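Local coordinates for protein DNA fragmentation factor subunit beta (Mus musculus, PDB 1V0D) that acts as a nuclease that fragments DNA and induces chromatin condensation during apoptosis, at residues R172-Y177 / R191-M196; E183-E188 / E277-G282; C197-S202 / V285-F290; T270-L275 / S292-A297. One frame throughout, in Å; residues are numbered along the deposited sequence.

Contact 1 of 4, residues R172-Y177 / R191-M196; sequences REVSAY and RVLGSM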
loop_
_atom_site.group_PDB
_atom_site.type_symbol
_atom_site.label_atom_id
_atom_site.label_comp_id
_atom_site.label_asym_id
_atom_site.label_seq_id
_atom_site.Cartn_x
_atom_site.Cartn_y
_atom_site.Cartn_z
ATOM N N ARG A 172 -2.150 -20.780 -0.353
ATOM C CA ARG A 172 -3.602 -20.852 -0.443
ATOM C C ARG A 172 -3.983 -20.629 -1.893
ATOM O O ARG A 172 -4.616 -21.488 -2.508
ATOM C CB ARG A 172 -4.260 -19.793 0.445
ATOM C CG ARG A 172 -4.073 -20.021 1.947
ATOM C CD ARG A 172 -4.776 -18.949 2.769
ATOM N NE ARG A 172 -3.876 -18.320 3.737
ATOM C CZ ARG A 172 -3.515 -17.037 3.696
ATOM N NH1 ARG A 172 -3.981 -16.237 2.730
ATOM N NH2 ARG A 172 -2.680 -16.552 4.615
ATOM N N GLU A 173 -3.572 -19.490 -2.444
ATOM C CA GLU A 173 -3.872 -19.172 -3.835
ATOM C C GLU A 173 -3.621 -20.357 -4.758
ATOM O O GLU A 173 -4.343 -20.549 -5.728
ATOM C CB GLU A 173 -3.045 -17.973 -4.296
ATOM C CG GLU A 173 -3.369 -16.672 -3.568
ATOM C CD GLU A 173 -2.541 -15.491 -4.077
ATOM O OE1 GLU A 173 -2.545 -15.246 -5.311
ATOM O OE2 GLU A 173 -1.889 -14.807 -3.246
ATOM N N VAL A 174 -2.611 -21.161 -4.446
ATOM C CA VAL A 174 -2.304 -22.320 -5.272
ATOM C C VAL A 174 -3.330 -23.451 -5.126
ATOM O O VAL A 174 -3.641 -24.128 -6.109
ATOM C CB VAL A 174 -0.886 -22.852 -4.979
ATOM C CG1 VAL A 174 -0.614 -24.094 -5.809
ATOM C CG2 VAL A 174 0.145 -21.770 -5.304
ATOM N N SER A 175 -3.855 -23.663 -3.915
ATOM C CA SER A 175 -4.872 -24.701 -3.696
ATOM C C SER A 175 -6.157 -24.308 -4.410
ATOM O O SER A 175 -6.731 -25.088 -5.174
ATOM C CB SER A 175 -5.171 -24.871 -2.210
ATOM O OG SER A 175 -4.146 -25.610 -1.580
ATOM N N ALA A 176 -6.596 -23.083 -4.153
ATOM C CA ALA A 176 -7.798 -22.548 -4.767
ATOM C C ALA A 176 -7.895 -22.879 -6.265
ATOM O O ALA A 176 -8.971 -22.791 -6.862
ATOM C CB ALA A 176 -7.831 -21.036 -4.569
ATOM N N TYR A 177 -6.777 -23.264 -6.873
ATOM C CA TYR A 177 -6.762 -23.569 -8.296
ATOM C C TYR A 177 -7.096 -25.022 -8.624
ATOM O O TYR A 177 -7.430 -25.339 -9.766
ATOM C CB TYR A 177 -5.391 -23.223 -8.880
ATOM C CG TYR A 177 -5.365 -23.105 -10.393
ATOM C CD1 TYR A 177 -5.880 -21.977 -11.031
ATOM C CD2 TYR A 177 -4.804 -24.112 -11.184
ATOM C CE1 TYR A 177 -5.831 -21.844 -12.421
ATOM C CE2 TYR A 177 -4.750 -23.994 -12.572
ATOM C CZ TYR A 177 -5.262 -22.855 -13.187
ATOM O OH TYR A 177 -5.190 -22.711 -14.562
ATOM N N ARG A 191 -1.811 -34.157 -4.380
ATOM C CA ARG A 191 -0.680 -34.914 -3.867
ATOM C C ARG A 191 0.562 -34.019 -3.920
ATOM O O ARG A 191 1.317 -33.936 -2.946
ATOM C CB ARG A 191 -0.445 -36.172 -4.712
ATOM C CG ARG A 191 0.876 -36.871 -4.409
ATOM C CD ARG A 191 1.588 -37.284 -5.695
ATOM N NE ARG A 191 3.044 -37.363 -5.546
ATOM C CZ ARG A 191 3.825 -36.341 -5.194
ATOM N NH1 ARG A 191 3.299 -35.144 -4.948
ATOM N NH2 ARG A 191 5.139 -36.509 -5.095
ATOM N N VAL A 192 0.764 -33.357 -5.062
ATOM C CA VAL A 192 1.903 -32.460 -5.267
ATOM C C VAL A 192 1.783 -31.271 -4.325
ATOM O O VAL A 192 2.734 -30.919 -3.622
ATOM C CB VAL A 192 1.962 -31.933 -6.737
ATOM C CG1 VAL A 192 3.011 -30.844 -6.874
ATOM C CG2 VAL A 192 2.294 -33.069 -7.688
ATOM N N LEU A 193 0.605 -30.660 -4.310
ATOM C CA LEU A 193 0.359 -29.511 -3.456
ATOM C C LEU A 193 0.593 -29.870 -1.990
ATOM O O LEU A 193 0.859 -29.001 -1.161
ATOM C CB LEU A 193 -1.068 -29.010 -3.667
ATOM C CG LEU A 193 -1.361 -27.632 -3.084
ATOM C CD1 LEU A 193 -2.442 -26.938 -3.910
ATOM C CD2 LEU A 193 -1.766 -27.773 -1.628
ATOM N N GLY A 194 0.496 -31.158 -1.674
ATOM C CA GLY A 194 0.729 -31.592 -0.308
ATOM C C GLY A 194 2.215 -31.560 -0.013
ATOM O O GLY A 194 2.637 -31.045 1.020
ATOM N N SER A 195 3.009 -32.110 -0.932
ATOM C CA SER A 195 4.466 -32.149 -0.803
ATOM C C SER A 195 5.037 -30.751 -0.578
ATOM O O SER A 195 5.866 -30.536 0.313
ATOM C CB SER A 195 5.094 -32.722 -2.071
ATOM O OG SER A 195 4.436 -33.904 -2.477
ATOM N N MET A 196 4.602 -29.807 -1.405
ATOM C CA MET A 196 5.076 -28.441 -1.293
ATOM C C MET A 196 4.777 -27.908 0.096
ATOM O O MET A 196 5.577 -27.174 0.670
ATOM C CB MET A 196 4.416 -27.551 -2.349
ATOM C CG MET A 196 4.906 -27.793 -3.778
ATOM S SD MET A 196 4.096 -26.700 -4.990
ATOM C CE MET A 196 2.525 -27.503 -5.139
#
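Leu193 meets Ser175 fork first: its two methyls straddle the serine hydroxyl, with Leu193 CD1 and Leu193 CD2 each 3.2 Å from Ser175 OG. The same CD1 also lies by the Ser175 backbone. CG of Leu193 stands opposite its own backbone N (chi1 -167°), which carries the fork out across the gap between the helices. Val174 comes in alongside. Its CG1 lies 3.9 Å from Leu193 CD1, and the two side chains run past one another in opposite senses. Leu193 CD1 touches both neighbours. Leu294 of helix 287-295 also packs on Val174, and Val174 O accepts a hydrogen bond from Tyr189 OH. A lead ion is bound about 5 Å from the Leu193 side chain. Cutting Leu193 back to an alanine here would probably leave Val174 CG1 without its partner and open a gap over Ser175, since that fork makes every close touch between 172-177 and 191-196. The join is by van der Waals contact: leucine methyls against a valine methyl and a serine hydroxyl. This is the packing of two helices consecutive in the chain, the end of helix 155-175 against the middle of helix 186-202, in the nuclease part of the DFF40 family.

Contact 2 of 4, residues E183-E188 / E277-G282; sequences EAAQEE and EAIQDG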
loop_
_atom_site.group_PDB
_atom_site.type_symbol
_atom_site.label_atom_id
_atom_site.label_comp_id
_atom_site.label_asym_id
_atom_site.label_seq_id
_atom_site.Cartn_x
_atom_site.Cartn_y
_atom_site.Cartn_z
ATOM N N GLU A 183 -10.357 -33.047 -13.741
ATOM C CA GLU A 183 -10.724 -33.977 -12.679
ATOM C C GLU A 183 -9.791 -35.193 -12.647
ATOM O O GLU A 183 -9.475 -35.729 -11.580
ATOM C CB GLU A 183 -12.178 -34.423 -12.858
ATOM N N ALA A 184 -9.340 -35.619 -13.821
ATOM C CA ALA A 184 -8.447 -36.767 -13.914
ATOM C C ALA A 184 -7.096 -36.520 -13.229
ATOM O O ALA A 184 -6.530 -37.427 -12.614
ATOM C CB ALA A 184 -8.234 -37.131 -15.384
ATOM N N ALA A 185 -6.583 -35.294 -13.339
ATOM C CA ALA A 185 -5.293 -34.938 -12.745
ATOM C C ALA A 185 -5.450 -34.231 -11.402
ATOM O O ALA A 185 -4.466 -33.915 -10.735
ATOM C CB ALA A 185 -4.509 -34.051 -13.708
ATOM N N GLN A 186 -6.695 -33.999 -11.009
ATOM C CA GLN A 186 -7.016 -33.314 -9.761
ATOM C C GLN A 186 -6.453 -34.001 -8.510
ATOM O O GLN A 186 -6.152 -33.341 -7.519
ATOM C CB GLN A 186 -8.533 -33.174 -9.660
ATOM C CG GLN A 186 -9.000 -31.934 -8.948
ATOM C CD GLN A 186 -10.331 -31.436 -9.483
ATOM O OE1 GLN A 186 -10.428 -30.997 -10.633
ATOM N NE2 GLN A 186 -11.366 -31.508 -8.651
ATOM N N GLU A 187 -6.299 -35.320 -8.555
ATOM C CA GLU A 187 -5.769 -36.056 -7.408
ATOM C C GLU A 187 -4.284 -35.765 -7.233
ATOM O O GLU A 187 -3.845 -35.345 -6.161
ATOM C CB GLU A 187 -5.987 -37.554 -7.592
ATOM N N GLU A 188 -3.515 -35.988 -8.294
ATOM C CA GLU A 188 -2.076 -35.750 -8.259
ATOM C C GLU A 188 -1.768 -34.312 -7.858
ATOM O O GLU A 188 -0.829 -34.061 -7.107
ATOM C CB GLU A 188 -1.450 -36.054 -9.627
ATOM C CG GLU A 188 -0.459 -37.214 -9.615
ATOM C CD GLU A 188 0.794 -36.913 -8.799
ATOM O OE1 GLU A 188 1.653 -37.814 -8.653
ATOM O OE2 GLU A 188 0.924 -35.773 -8.307
ATOM N N GLU A 277 -0.941 -27.656 -16.043
ATOM C CA GLU A 277 -0.695 -28.277 -17.332
ATOM C C GLU A 277 0.383 -29.368 -17.264
ATOM O O GLU A 277 0.244 -30.418 -17.894
ATOM C CB GLU A 277 -0.319 -27.204 -18.357
ATOM C CG GLU A 277 -1.384 -26.990 -19.426
ATOM C CD GLU A 277 -1.259 -27.982 -20.597
ATOM O OE1 GLU A 277 -0.220 -27.926 -21.306
ATOM O OE2 GLU A 277 -2.187 -28.812 -20.813
ATOM N N ALA A 278 1.437 -29.134 -16.485
ATOM C CA ALA A 278 2.525 -30.110 -16.356
ATOM C C ALA A 278 2.077 -31.393 -15.663
ATOM O O ALA A 278 2.520 -32.486 -16.010
ATOM C CB ALA A 278 3.699 -29.494 -15.599
ATOM N N ILE A 279 1.199 -31.255 -14.676
ATOM C CA ILE A 279 0.691 -32.406 -13.948
ATOM C C ILE A 279 -0.249 -33.242 -14.811
ATOM O O ILE A 279 -0.450 -34.425 -14.550
ATOM C CB ILE A 279 -0.046 -31.961 -12.670
ATOM C CG1 ILE A 279 0.978 -31.560 -11.613
ATOM C CG2 ILE A 279 -0.942 -33.067 -12.153
ATOM C CD1 ILE A 279 0.368 -31.182 -10.287
ATOM N N GLN A 280 -0.824 -32.631 -15.842
ATOM C CA GLN A 280 -1.735 -33.349 -16.725
ATOM C C GLN A 280 -0.955 -34.026 -17.852
ATOM O O GLN A 280 -1.417 -34.996 -18.443
ATOM C CB GLN A 280 -2.768 -32.378 -17.288
ATOM C CG GLN A 280 -3.425 -31.561 -16.178
ATOM C CD GLN A 280 -4.371 -30.483 -16.679
ATOM O OE1 GLN A 280 -4.200 -29.937 -17.775
ATOM N NE2 GLN A 280 -5.364 -30.151 -15.862
ATOM N N ASP A 281 0.243 -33.521 -18.120
ATOM C CA ASP A 281 1.102 -34.055 -19.166
ATOM C C ASP A 281 1.249 -35.570 -19.170
ATOM O O ASP A 281 1.129 -36.218 -20.213
ATOM C CB ASP A 281 2.495 -33.449 -19.050
ATOM C CG ASP A 281 3.440 -33.952 -20.129
ATOM O OD1 ASP A 281 3.504 -33.318 -21.211
ATOM O OD2 ASP A 281 4.101 -34.991 -19.897
ATOM N N GLY A 282 1.535 -36.140 -18.012
ATOM C CA GLY A 282 1.714 -37.576 -17.956
ATOM C C GLY A 282 3.120 -37.891 -17.498
ATOM O O GLY A 282 3.349 -38.901 -16.832
#
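Ile279 turns CG2 to the side opposite its backbone N (chi1 -76° to CG1), and that branch is the one that reaches Ala185 and Glu188. Next to it, Gln280 swings CG away from its carbonyl carbon (chi1 -51°) and lays that methylene on Ala185. The contact is helix-end packing within the DNA fragmentation factor family region: the last turn of helix 267-281 lies against the first turn of helix 186-202 and the residues leading into it. The backbones come close, with Ala185 CA 5.6 Å from Gln280 CA, an approach that the small alanine side chain permits. Ala185 CB is in contact with both neighbours, 3.7 Å from Gln280 CG and 4.0 Å from Ile279 CG2. The other branch of Ile279 ends in CD1, which packs on Val192 farther along helix 186-202, so the isoleucine engages two successive turns of it. Gly282, with positive phi, takes the chain out of helix 267-281 just beyond. Glu188 contributes its aliphatic base; its carboxylate makes a long, weak ion pair with Arg191. Its methylene Glu188 CB rests 3.9 Å from Ile279 CG2.

Contact 3 of 4, residues C197-S202 / V285-F290; sequences CQKLKS and VNWEYF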
loop_
_atom_site.group_PDB
_atom_site.type_symbol
_atom_site.label_atom_id
_atom_site.label_comp_id
_atom_site.label_asym_id
_atom_site.label_seq_id
_atom_site.Cartn_x
_atom_site.Cartn_y
_atom_site.Cartn_z
ATOM N N CYS A 197 3.633 -28.284 0.649
ATOM C CA CYS A 197 3.276 -27.808 1.973
ATOM C C CYS A 197 4.157 -28.381 3.082
ATOM O O CYS A 197 4.501 -27.683 4.044
ATOM C CB CYS A 197 1.834 -28.135 2.280
ATOM S SG CYS A 197 1.519 -27.920 4.029
ATOM N N GLN A 198 4.506 -29.655 2.964
ATOM C CA GLN A 198 5.368 -30.272 3.961
ATOM C C GLN A 198 6.676 -29.482 3.973
ATOM O O GLN A 198 7.111 -28.995 5.018
ATOM C CB GLN A 198 5.630 -31.746 3.608
ATOM N N LYS A 199 7.283 -29.341 2.796
ATOM C CA LYS A 199 8.539 -28.609 2.650
ATOM C C LYS A 199 8.435 -27.190 3.191
ATOM O O LYS A 199 9.378 -26.680 3.786
ATOM C CB LYS A 199 8.953 -28.566 1.181
ATOM C CG LYS A 199 10.281 -27.886 0.947
ATOM C CD LYS A 199 10.925 -28.417 -0.315
ATOM C CE LYS A 199 12.381 -27.995 -0.402
ATOM N NZ LYS A 199 13.130 -28.825 -1.391
ATOM N N LEU A 200 7.292 -26.548 2.978
ATOM C CA LEU A 200 7.113 -25.199 3.480
ATOM C C LEU A 200 7.123 -25.208 5.000
ATOM O O LEU A 200 7.747 -24.352 5.625
ATOM C CB LEU A 200 5.804 -24.591 2.977
ATOM C CG LEU A 200 5.927 -23.814 1.670
ATOM C CD1 LEU A 200 4.613 -23.129 1.346
ATOM C CD2 LEU A 200 7.036 -22.789 1.811
ATOM N N LYS A 201 6.426 -26.166 5.600
ATOM C CA LYS A 201 6.402 -26.253 7.054
ATOM C C LYS A 201 7.821 -26.593 7.513
ATOM O O LYS A 201 8.321 -26.054 8.503
ATOM C CB LYS A 201 5.433 -27.347 7.509
ATOM C CG LYS A 201 3.967 -27.109 7.155
ATOM C CD LYS A 201 3.147 -28.382 7.372
ATOM C CE LYS A 201 1.657 -28.164 7.080
ATOM N NZ LYS A 201 0.918 -29.417 6.652
ATOM N N SER A 202 8.468 -27.478 6.765
ATOM C CA SER A 202 9.827 -27.915 7.073
ATOM C C SER A 202 10.805 -26.751 7.133
ATOM O O SER A 202 11.868 -26.851 7.748
ATOM C CB SER A 202 10.326 -28.893 6.009
ATOM O OG SER A 202 10.945 -28.196 4.933
ATOM N N VAL A 285 6.371 -34.944 -12.851
ATOM C CA VAL A 285 6.667 -33.543 -12.602
ATOM C C VAL A 285 7.705 -33.253 -11.525
ATOM O O VAL A 285 7.629 -33.760 -10.410
ATOM C CB VAL A 285 5.395 -32.777 -12.240
ATOM C CG1 VAL A 285 5.730 -31.338 -11.933
ATOM C CG2 VAL A 285 4.418 -32.846 -13.380
ATOM N N ASN A 286 8.668 -32.411 -11.877
ATOM C CA ASN A 286 9.719 -32.005 -10.958
ATOM C C ASN A 286 9.165 -30.867 -10.108
ATOM O O ASN A 286 9.611 -29.720 -10.216
ATOM C CB ASN A 286 10.943 -31.532 -11.741
ATOM C CG ASN A 286 11.983 -30.882 -10.855
ATOM O OD1 ASN A 286 12.149 -31.259 -9.689
ATOM N ND2 ASN A 286 12.701 -29.908 -11.403
ATOM N N TRP A 287 8.197 -31.202 -9.258
ATOM C CA TRP A 287 7.539 -30.220 -8.401
ATOM C C TRP A 287 8.467 -29.314 -7.597
ATOM O O TRP A 287 8.089 -28.197 -7.245
ATOM C CB TRP A 287 6.525 -30.908 -7.467
ATOM C CG TRP A 287 7.105 -31.764 -6.389
ATOM C CD1 TRP A 287 7.192 -33.125 -6.379
ATOM C CD2 TRP A 287 7.676 -31.316 -5.153
ATOM N NE1 TRP A 287 7.785 -33.558 -5.215
ATOM C CE2 TRP A 287 8.092 -32.467 -4.443
ATOM C CE3 TRP A 287 7.878 -30.053 -4.575
ATOM C CZ2 TRP A 287 8.701 -32.394 -3.178
ATOM C CZ3 TRP A 287 8.487 -29.980 -3.314
ATOM C CH2 TRP A 287 8.889 -31.145 -2.633
ATOM N N GLU A 288 9.682 -29.767 -7.313
ATOM C CA GLU A 288 10.611 -28.923 -6.559
ATOM C C GLU A 288 10.881 -27.621 -7.319
ATOM O O GLU A 288 11.099 -26.564 -6.715
ATOM C CB GLU A 288 11.939 -29.654 -6.307
ATOM C CG GLU A 288 11.888 -30.717 -5.216
ATOM C CD GLU A 288 11.131 -31.969 -5.638
ATOM O OE1 GLU A 288 10.682 -32.037 -6.810
ATOM O OE2 GLU A 288 10.992 -32.891 -4.800
ATOM N N TYR A 289 10.873 -27.709 -8.649
ATOM C CA TYR A 289 11.121 -26.549 -9.502
ATOM C C TYR A 289 10.039 -25.496 -9.286
ATOM O O TYR A 289 10.352 -24.313 -9.085
ATOM C CB TYR A 289 11.174 -26.974 -10.983
ATOM C CG TYR A 289 11.271 -25.808 -11.946
ATOM C CD1 TYR A 289 12.238 -24.823 -11.774
ATOM C CD2 TYR A 289 10.366 -25.666 -13.000
ATOM C CE1 TYR A 289 12.298 -23.717 -12.620
ATOM C CE2 TYR A 289 10.420 -24.566 -13.859
ATOM C CZ TYR A 289 11.383 -23.591 -13.662
ATOM O OH TYR A 289 11.423 -22.462 -14.470
ATOM N N PHE A 290 8.780 -25.940 -9.322
ATOM C CA PHE A 290 7.627 -25.069 -9.123
ATOM C C PHE A 290 7.636 -24.497 -7.711
ATOM O O PHE A 290 7.189 -23.369 -7.471
ATOM C CB PHE A 290 6.335 -25.838 -9.371
ATOM C CG PHE A 290 6.138 -26.220 -10.803
ATOM C CD1 PHE A 290 6.547 -27.463 -11.270
ATOM C CD2 PHE A 290 5.616 -25.300 -11.713
ATOM C CE1 PHE A 290 6.446 -27.788 -12.635
ATOM C CE2 PHE A 290 5.511 -25.614 -13.079
ATOM C CZ PHE A 290 5.929 -26.861 -13.539
#
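Lys199 and Glu288 mark the nearest backbone approach, their CA atoms 9.4 Å apart, so in these two segments long side chains span the distance. The contact joins the C-terminal half of helix 186-202 to the start of helix 287-295, at the surface of the DFF40 nuclease region. Lys199 runs out fully extended, CG opposite its backbone N (chi1 -177°), and passes obliquely along the rim of the Trp287 ring system. The touching atom is the methylene CD, which sits close to the ring plane at the edge of the six-membered ring, 4.1 Å from Trp287 CH2 and 4.2 Å from Trp287 CZ3. Val192, Ser195 and Met196 of helix 186-202 also pack on the tryptophan. Over one face of the indole its neighbour Glu288 folds back, with Glu288 CD above the middle of the ring. The carboxylate is held in a salt bridge to Arg324. The Lys199 ammonium reaches only the Glu288 stem, Lys199 NZ 4.4 Å from Glu288 CG and 5.7 Å from Glu288 OE2. The opposite charges thus do not touch, and their attraction is likely to be modest. Between 197-202 and 285-290 the join is mainly an aliphatic lysine shaft on an aromatic edge.

Contact 4 of 4, residues T270-L275 / S292-A297; sequences TVVPTL and SLLFTA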
loop_
_atom_site.group_PDB
_atom_site.type_symbol
_atom_site.label_atom_id
_atom_site.label_comp_id
_atom_site.label_asym_id
_atom_site.label_seq_id
_atom_site.Cartn_x
_atom_site.Cartn_y
_atom_site.Cartn_z
ATOM N N THR A 270 1.351 -17.226 -14.909
ATOM C CA THR A 270 2.097 -18.320 -15.554
ATOM C C THR A 270 2.551 -19.572 -14.780
ATOM O O THR A 270 2.399 -20.694 -15.271
ATOM C CB THR A 270 3.338 -17.757 -16.259
ATOM O OG1 THR A 270 3.826 -16.637 -15.518
ATOM C CG2 THR A 270 2.999 -17.300 -17.666
ATOM N N VAL A 271 3.114 -19.411 -13.589
ATOM C CA VAL A 271 3.583 -20.586 -12.847
ATOM C C VAL A 271 2.505 -21.598 -12.449
ATOM O O VAL A 271 2.629 -22.783 -12.744
ATOM C CB VAL A 271 4.344 -20.193 -11.563
ATOM C CG1 VAL A 271 4.859 -21.434 -10.882
ATOM C CG2 VAL A 271 5.505 -19.272 -11.892
ATOM N N VAL A 272 1.452 -21.145 -11.774
ATOM C CA VAL A 272 0.401 -22.066 -11.346
ATOM C C VAL A 272 -0.179 -22.819 -12.528
ATOM O O VAL A 272 -0.158 -24.044 -12.552
ATOM C CB VAL A 272 -0.722 -21.323 -10.558
ATOM C CG1 VAL A 272 -1.955 -22.215 -10.394
ATOM C CG2 VAL A 272 -0.188 -20.930 -9.175
ATOM N N PRO A 273 -0.697 -22.102 -13.533
ATOM C CA PRO A 273 -1.265 -22.784 -14.699
ATOM C C PRO A 273 -0.267 -23.748 -15.373
ATOM O O PRO A 273 -0.643 -24.863 -15.754
ATOM C CB PRO A 273 -1.701 -21.633 -15.596
ATOM C CG PRO A 273 -0.782 -20.542 -15.226
ATOM C CD PRO A 273 -0.697 -20.649 -13.730
ATOM N N THR A 274 0.998 -23.347 -15.511
ATOM C CA THR A 274 1.991 -24.251 -16.092
ATOM C C THR A 274 2.073 -25.504 -15.211
ATOM O O THR A 274 2.205 -26.626 -15.708
ATOM C CB THR A 274 3.377 -23.616 -16.133
ATOM O OG1 THR A 274 3.391 -22.548 -17.085
ATOM C CG2 THR A 274 4.400 -24.638 -16.520
ATOM N N LEU A 275 1.991 -25.293 -13.897
ATOM C CA LEU A 275 2.041 -26.372 -12.917
ATOM C C LEU A 275 0.904 -27.338 -13.195
ATOM O O LEU A 275 1.108 -28.558 -13.247
ATOM C CB LEU A 275 1.917 -25.793 -11.505
ATOM C CG LEU A 275 2.131 -26.676 -10.268
ATOM C CD1 LEU A 275 0.824 -27.245 -9.832
ATOM C CD2 LEU A 275 3.141 -27.776 -10.558
ATOM N N SER A 292 10.336 -23.710 -5.985
ATOM C CA SER A 292 11.262 -22.589 -6.083
ATOM C C SER A 292 10.549 -21.363 -6.600
ATOM O O SER A 292 10.603 -20.284 -6.004
ATOM C CB SER A 292 12.379 -22.912 -7.061
ATOM O OG SER A 292 13.117 -24.029 -6.612
ATOM N N LEU A 293 9.887 -21.548 -7.735
ATOM C CA LEU A 293 9.162 -20.476 -8.400
ATOM C C LEU A 293 8.086 -19.843 -7.542
ATOM O O LEU A 293 7.956 -18.619 -7.495
ATOM C CB LEU A 293 8.530 -21.004 -9.701
ATOM C CG LEU A 293 9.306 -20.896 -11.032
ATOM C CD1 LEU A 293 10.802 -20.761 -10.801
ATOM C CD2 LEU A 293 9.004 -22.109 -11.884
ATOM N N LEU A 294 7.325 -20.681 -6.850
ATOM C CA LEU A 294 6.209 -20.201 -6.048
ATOM C C LEU A 294 6.520 -19.619 -4.680
ATOM O O LEU A 294 5.861 -18.675 -4.263
ATOM C CB LEU A 294 5.177 -21.333 -5.895
ATOM C CG LEU A 294 4.526 -21.850 -7.187
ATOM C CD1 LEU A 294 4.019 -23.254 -7.036
ATOM C CD2 LEU A 294 3.398 -20.944 -7.568
ATOM N N PHE A 295 7.533 -20.135 -3.988
ATOM C CA PHE A 295 7.784 -19.659 -2.622
ATOM C C PHE A 295 9.182 -19.235 -2.220
ATOM O O PHE A 295 9.390 -18.872 -1.067
ATOM C CB PHE A 295 7.357 -20.742 -1.619
ATOM C CG PHE A 295 6.084 -21.465 -1.988
ATOM C CD1 PHE A 295 6.127 -22.790 -2.415
ATOM C CD2 PHE A 295 4.841 -20.827 -1.882
ATOM C CE1 PHE A 295 4.945 -23.480 -2.730
ATOM C CE2 PHE A 295 3.656 -21.500 -2.192
ATOM C CZ PHE A 295 3.705 -22.831 -2.617
ATOM N N THR A 296 10.133 -19.271 -3.141
ATOM C CA THR A 296 11.523 -18.963 -2.805
ATOM C C THR A 296 12.042 -17.653 -3.365
ATOM O O THR A 296 11.505 -17.125 -4.337
ATOM C CB THR A 296 12.424 -20.113 -3.296
ATOM O OG1 THR A 296 11.966 -21.334 -2.711
ATOM C CG2 THR A 296 13.873 -19.900 -2.902
ATOM N N ALA A 297 13.096 -17.130 -2.750
ATOM C CA ALA A 297 13.687 -15.894 -3.223
ATOM C C ALA A 297 14.311 -16.131 -4.590
ATOM O O ALA A 297 14.797 -15.202 -5.220
ATOM C CB ALA A 297 14.738 -15.398 -2.250
#
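This is an apolar helix-helix contact in the buried part of the chain, where the first turns of helix 267-281 lie on the last turns of helix 287-295. The two helices belong to the segment between strands 260-263 and 300-303, which pair antiparallel; the region belongs to the His-Me finger nucleases, and magnesium is bound by Asp262 and His308, about 10 Å from the Val271 side chain. Val271 is the centre of it. Standing opposite the backbone N, its CG1 lies alongside the Leu294 fork, 3.7 Å from both Leu294 CD2 and Leu294 CG, the valine and leucine running antiparallel to one another. That same CG1 also touches Leu293 CB at 3.9 Å, and there the side chains cross at an angle. Val272 comes at Leu294 from another direction, nearly perpendicular to it, and puts CG2 3.9 Å from Leu294 CD2. This leucine methyl thus takes both valines. Val174 of helix 155-175 packs on Val272, so a third helix covers this face. Helix 267-281 is kinked at Pro273, whose N has no bond to the preceding turn. One turn on from Thr270, Thr274 adds a side-chain hydrogen bond to the helix: Thr274 OG1 donates to Thr270 O at 2.8 Å, arriving on the opposite face of the carbonyl plane from Thr274 N, with a C=O...OG1 angle of 145°.

Contacts 1 and 4 are buried, while contacts 2 and 3 lie at the surface. Helix 186-202 is common to contacts 1, 2 and 3, meeting helix 155-175, helix 267-281 and helix 287-295 in turn; contact 4 joins the last two directly and so completes the bundle. Contact 4 is wholly aliphatic and contact 1 adds a serine hydroxyl; contact 2 mixes Ile279 and Ala185 with the methylenes of Gln280 and Glu188, and contact 3 sets a lysine shaft on an aromatic edge. Neighbouring contacts knit together: Tyr177 on Val272 links contacts 1 and 4, Ala278 on Phe290 links 2 and 3, and Phe290 on Leu275 links 3 and 4.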